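Local coordinates for Ent-copalyl diphosphate synthase (PDB 5BP8), which is a largely helical bacterial enzyme of the terpene cyclase superfamily, with a squalene-hopene cyclase-like fold, at residues D123-E128 with W495-I500. Sequence-based numbering, arbitrary orientation.
Sequences DTIGVE and WHDKDI
I125 and D497 join two turns of this helical, squalene-hopene cyclase-like fold. One is the type II beta turn T124-V127, which leads into helix 127-144. The other is the bend between the two short antiparallel strands 495-496 and 500-501. A backbone hydrogen bond links them, from I125 N to D497 O at 2.8 Å. It is bent, with an angle of 135° at the hydrogen.

The side chain of I125 lies over the second backbone. Its CG1 sits anti to the carbonyl carbon (chi1 -58°), and the extended CD1 ends 3.4 Å from H496 O. CB packs near D497 O. The I125 and D497 side chains cross obliquely, with CD1 4.0 Å from OD1. The D497 carboxylate has partners on both oxygens: OD2 is hydrogen-bonded to H191 NE2 and S255 OG, and OD1 accepts from water 3.

T124 packs beside the backbone carbonyl of D497. CB comes 3.4 Å from D497 O, and CG2 lies over one face of the H496 imidazole, close also to D499 O. OG1 lies 3.6 Å from K498 O, and water 2 bridges the two. This water accepts from OG1 and donates to I125 O and K498 O, tying both backbones to one hydroxyl.

At the H496 ring, water 1 lies in plane at the edge, 3.2 Å from ND1, and is hydrogen-bonded to both ND1 and D123 O. NE2 bonds to Y70 OH, so both ring nitrogens have polar partners. The side chain of K498 starts out away from residues 123-128, and its NZ forms a salt bridge with E194 OE2. Water 3 spans the turns, 2.8 Å from I125 O and 3.0 Å from D497 OD1, donating to both.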
loop_
_atom_site.group_PDB
_atom_site.type_symbol
_atom_site.label_atom_id
_atom_site.label_comp_id
_atom_site.label_asym_id
_atom_site.label_seq_id
_atom_site.Cartn_x
_atom_site.Cartn_y
_atom_site.Cartn_z
ATOM N N ASP A 123 5.917 -3.388 -10.620
ATOM C CA ASP A 123 5.664 -4.591 -9.861
ATOM C C ASP A 123 4.720 -4.314 -8.708
ATOM O O ASP A 123 5.097 -4.354 -7.527
ATOM C CB ASP A 123 6.990 -5.199 -9.402
ATOM C CG ASP A 123 7.820 -5.714 -10.561
ATOM O OD1 ASP A 123 7.278 -6.396 -11.463
ATOM O OD2 ASP A 123 9.034 -5.448 -10.565
ATOM N N THR A 124 3.454 -4.043 -9.056
ATOM C CA THR A 124 2.434 -3.895 -8.062
ATOM C C THR A 124 2.024 -5.302 -7.645
ATOM O O THR A 124 2.361 -6.310 -8.294
ATOM C CB THR A 124 1.223 -3.092 -8.590
ATOM O OG1 THR A 124 0.811 -3.622 -9.841
ATOM C CG2 THR A 124 1.550 -1.628 -8.752
ATOM N N ILE A 125 1.297 -5.392 -6.549
ATOM C CA ILE A 125 1.036 -6.690 -5.959
ATOM C C ILE A 125 -0.003 -7.473 -6.775
ATOM O O ILE A 125 -1.097 -6.973 -7.054
ATOM C CB ILE A 125 0.595 -6.568 -4.503
ATOM C CG1 ILE A 125 1.671 -5.827 -3.694
ATOM C CG2 ILE A 125 0.379 -7.970 -3.922
ATOM C CD1 ILE A 125 1.407 -5.775 -2.190
ATOM N N GLY A 126 0.351 -8.699 -7.150
ATOM C CA GLY A 126 -0.574 -9.563 -7.912
ATOM C C GLY A 126 -0.800 -9.177 -9.383
ATOM O O GLY A 126 -1.719 -9.684 -10.031
ATOM N N VAL A 127 0.049 -8.313 -9.920
ATOM C CA VAL A 127 -0.125 -7.819 -11.290
ATOM C C VAL A 127 -0.183 -8.951 -12.354
ATOM O O VAL A 127 -0.937 -8.854 -13.329
ATOM C CB VAL A 127 0.933 -6.768 -11.639
ATOM C CG1 VAL A 127 2.355 -7.346 -11.665
ATOM C CG2 VAL A 127 0.595 -6.114 -12.957
ATOM N N GLU A 128 0.568 -10.026 -12.121
ATOM C CA GLU A 128 0.568 -11.202 -13.000
ATOM C C GLU A 128 -0.771 -11.942 -13.014
ATOM O O GLU A 128 -0.981 -12.801 -13.875
ATOM C CB GLU A 128 1.643 -12.195 -12.561
ATOM C CG GLU A 128 3.038 -11.623 -12.585
ATOM C CD GLU A 128 4.006 -12.465 -11.756
ATOM O OE1 GLU A 128 3.818 -12.581 -10.517
ATOM O OE2 GLU A 128 4.938 -13.020 -12.357
ATOM N N TRP A 495 1.943 3.546 -1.869
ATOM C CA TRP A 495 2.192 2.193 -1.389
ATOM C C TRP A 495 1.659 1.166 -2.347
ATOM O O TRP A 495 0.503 1.268 -2.782
ATOM C CB TRP A 495 1.570 1.992 -0.014
ATOM C CG TRP A 495 2.177 2.861 1.034
ATOM C CD1 TRP A 495 2.059 4.203 1.155
ATOM C CD2 TRP A 495 2.997 2.430 2.127
ATOM N NE1 TRP A 495 2.755 4.642 2.233
ATOM C CE2 TRP A 495 3.336 3.575 2.860
ATOM C CE3 TRP A 495 3.474 1.187 2.544
ATOM C CZ2 TRP A 495 4.169 3.530 3.991
ATOM C CZ3 TRP A 495 4.313 1.136 3.679
ATOM C CH2 TRP A 495 4.630 2.303 4.386
ATOM N N HIS A 496 2.465 0.164 -2.678
ATOM C CA HIS A 496 2.023 -0.851 -3.647
ATOM C C HIS A 496 0.912 -1.754 -3.126
ATOM O O HIS A 496 1.046 -2.386 -2.066
ATOM C CB HIS A 496 3.177 -1.734 -4.112
ATOM C CG HIS A 496 4.128 -1.047 -5.038
ATOM N ND1 HIS A 496 5.288 -1.642 -5.477
ATOM C CD2 HIS A 496 4.114 0.191 -5.583
ATOM C CE1 HIS A 496 5.947 -0.799 -6.262
ATOM N NE2 HIS A 496 5.244 0.312 -6.360
ATOM N N ASP A 497 -0.197 -1.826 -3.867
ATOM C CA ASP A 497 -1.117 -2.953 -3.694
ATOM C C ASP A 497 -1.664 -3.341 -5.072
ATOM O O ASP A 497 -0.896 -3.736 -5.946
ATOM C CB ASP A 497 -2.182 -2.686 -2.610
ATOM C CG ASP A 497 -3.059 -3.897 -2.367
ATOM O OD1 ASP A 497 -2.532 -5.029 -2.440
ATOM O OD2 ASP A 497 -4.286 -3.760 -2.229
ATOM N N LYS A 498 -2.965 -3.248 -5.306
ATOM C CA LYS A 498 -3.479 -3.522 -6.620
ATOM C C LYS A 498 -3.037 -2.409 -7.557
ATOM O O LYS A 498 -2.452 -2.669 -8.611
ATOM C CB LYS A 498 -5.038 -3.597 -6.581
ATOM C CG LYS A 498 -5.595 -4.771 -5.782
ATOM C CD LYS A 498 -5.436 -6.089 -6.508
ATOM C CE LYS A 498 -5.764 -7.266 -5.598
ATOM N NZ LYS A 498 -7.192 -7.249 -5.204
ATOM N N ASP A 499 -3.375 -1.178 -7.192
ATOM C CA ASP A 499 -2.765 0.015 -7.783
ATOM C C ASP A 499 -1.818 0.523 -6.688
ATOM O O ASP A 499 -0.999 -0.272 -6.196
ATOM C CB ASP A 499 -3.731 1.066 -8.432
ATOM C CG ASP A 499 -4.983 1.485 -7.573
ATOM O OD1 ASP A 499 -5.033 1.292 -6.338
ATOM O OD2 ASP A 499 -5.949 2.071 -8.199
ATOM N N ILE A 500 -1.877 1.795 -6.337
ATOM C CA ILE A 500 -1.067 2.352 -5.233
ATOM C C ILE A 500 -2.006 3.119 -4.295
ATOM O O ILE A 500 -2.945 3.803 -4.747
ATOM C CB ILE A 500 0.110 3.237 -5.691
ATOM C CG1 ILE A 500 -0.257 4.221 -6.822
ATOM C CG2 ILE A 500 1.253 2.348 -6.153
ATOM C CD1 ILE A 500 0.930 5.001 -7.376
HETATM O O HOH W 1 7.451 -3.955 -6.148
HETATM O O HOH W 2 -1.327 -5.102 -9.297
HETATM O O HOH W 3 -2.761 -6.769 -4.829
#